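Local coordinates for protein probable TonB-dependent siderophore receptor PiuA (Acinetobacter baumannii, PDB 5FP1) that probably takes up iron across the outer membrane by binding iron-chelating siderophores, possibly including ferric enterobactin, at residues 141-145 against 176-180. Residues are numbered along the deposited sequence.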
loop_
_atom_site.group_PDB
_atom_site.type_symbol
_atom_site.label_atom_id
_atom_site.label_comp_id
_atom_site.label_asym_id
_atom_site.label_seq_id
_atom_site.Cartn_x
_atom_site.Cartn_y
_atom_site.Cartn_z
ATOM N N SER A 141 12.293 -7.495 2.992
ATOM C CA SER A 141 12.159 -8.373 4.151
ATOM C C SER A 141 13.489 -8.518 4.860
ATOM O O SER A 141 14.555 -8.483 4.229
ATOM C CB SER A 141 11.716 -9.769 3.719
ATOM O OG SER A 141 10.512 -9.722 3.001
ATOM N N LYS A 142 13.410 -8.694 6.165
ATOM C CA LYS A 142 14.546 -9.134 6.961
ATOM C C LYS A 142 14.838 -10.578 6.609
ATOM O O LYS A 142 13.968 -11.422 6.710
ATOM C CB LYS A 142 14.188 -9.070 8.432
ATOM C CG LYS A 142 14.023 -7.650 8.951
ATOM C CD LYS A 142 13.347 -7.646 10.315
ATOM C CE LYS A 142 13.418 -6.254 10.912
ATOM N NZ LYS A 142 12.361 -6.042 11.927
ATOM N N VAL A 143 16.072 -10.873 6.265
ATOM C CA VAL A 143 16.444 -12.260 6.049
ATOM C C VAL A 143 17.783 -12.655 6.742
ATOM O O VAL A 143 18.588 -11.802 7.113
ATOM C CB VAL A 143 16.447 -12.585 4.538
ATOM C CG1 VAL A 143 17.463 -11.731 3.799
ATOM C CG2 VAL A 143 16.700 -14.065 4.299
ATOM N N ALA A 144 17.978 -13.961 6.910
ATOM C CA ALA A 144 19.177 -14.492 7.549
ATOM C C ALA A 144 20.401 -13.890 6.911
ATOM O O ALA A 144 20.491 -13.790 5.684
ATOM C CB ALA A 144 19.217 -16.013 7.424
ATOM N N LYS A 145 21.359 -13.520 7.753
ATOM C CA LYS A 145 22.579 -12.924 7.284
ATOM C C LYS A 145 23.751 -13.183 8.248
ATOM O O LYS A 145 23.605 -13.834 9.305
ATOM C CB LYS A 145 22.350 -11.419 7.079
ATOM C CG LYS A 145 21.950 -10.701 8.350
ATOM C CD LYS A 145 21.551 -9.267 8.069
ATOM C CE LYS A 145 21.391 -8.500 9.358
ATOM N NZ LYS A 145 20.986 -7.099 9.093
ATOM N N ILE A 176 26.667 -20.588 6.590
ATOM C CA ILE A 176 25.240 -20.836 6.839
ATOM C C ILE A 176 24.800 -19.960 7.988
ATOM O O ILE A 176 25.493 -19.834 9.012
ATOM C CB ILE A 176 24.959 -22.317 7.152
ATOM C CG1 ILE A 176 25.492 -23.208 6.030
ATOM C CG2 ILE A 176 23.469 -22.565 7.327
ATOM C CD1 ILE A 176 25.160 -24.683 6.175
ATOM N N ALA A 177 23.664 -19.290 7.805
ATOM C CA ALA A 177 23.036 -18.570 8.896
ATOM C C ALA A 177 21.513 -18.753 8.836
ATOM O O ALA A 177 20.975 -18.998 7.769
ATOM C CB ALA A 177 23.398 -17.121 8.859
ATOM N N ALA A 178 20.857 -18.696 9.990
ATOM C CA ALA A 178 19.411 -18.886 10.069
ATOM C C ALA A 178 18.842 -17.802 10.940
ATOM O O ALA A 178 19.511 -17.317 11.845
ATOM C CB ALA A 178 19.066 -20.262 10.629
ATOM N N ARG A 179 17.615 -17.375 10.631
ATOM C CA ARG A 179 17.007 -16.250 11.325
ATOM C C ARG A 179 15.525 -16.559 11.520
ATOM O O ARG A 179 14.925 -17.252 10.715
ATOM C CB ARG A 179 17.176 -14.985 10.504
ATOM C CG ARG A 179 16.680 -13.738 11.186
ATOM C CD ARG A 179 16.908 -12.531 10.307
ATOM N NE ARG A 179 16.590 -11.290 10.999
ATOM C CZ ARG A 179 16.969 -10.090 10.579
ATOM N NH1 ARG A 179 17.655 -9.960 9.452
ATOM N NH2 ARG A 179 16.655 -9.018 11.284
ATOM N N VAL A 180 14.952 -16.092 12.616
ATOM C CA VAL A 180 13.508 -16.182 12.787
ATOM C C VAL A 180 13.008 -14.947 13.513
ATOM O O VAL A 180 13.609 -14.510 14.493
ATOM C CB VAL A 180 13.086 -17.452 13.529
ATOM C CG1 VAL A 180 13.626 -17.465 14.940
ATOM C CG2 VAL A 180 11.564 -17.565 13.552
HETATM O O HOH W 1 18.037 -7.630 7.833
#
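In this TonB-dependent receptor a plug domain sits inside a transmembrane beta-barrel, and residues 141-145 belong to the link between the two: they leave the plug strand 135-141 and head for the first barrel strand, 149-157. On the way they pass over the start of barrel strand 177-188, where Ala-177 and Arg-179 both point their CA-to-CB bonds at the link while Ala-178 between them points away.

Arg-179 gives up the most surface, 122 Å². Its side chain is fully extended, every chi near 180°, and so carries the guanidinium from the barrel wall up to the link. There Arg-179 NH1 donates a hydrogen bond of 3.1 Å to Val-143 O, which lies near the guanidinium plane, while CB of Lys-142 covers one face, 3.7 Å from Arg-179 CZ. Arg-179 NH2 makes a salt bridge to Asp-167 on the adjacent strand 161-171.

The CA atoms of Ala-144 and Arg-179 are the nearest pair across the two segments, 4.7 Å apart. With only a methyl at Ala-144, the two segments can pack closely: Ala-144 CB packs 3.8 Å from Arg-179 CB and 3.5 Å from Ala-177 O.

Lys-145 reaches back over the site, its NZ only 4.4 Å from Arg-179 NH1. A water accepts from both like-charged groups, at 2.9 Å from Arg-179 NH1 and 3.3 Å from Lys-145 NZ.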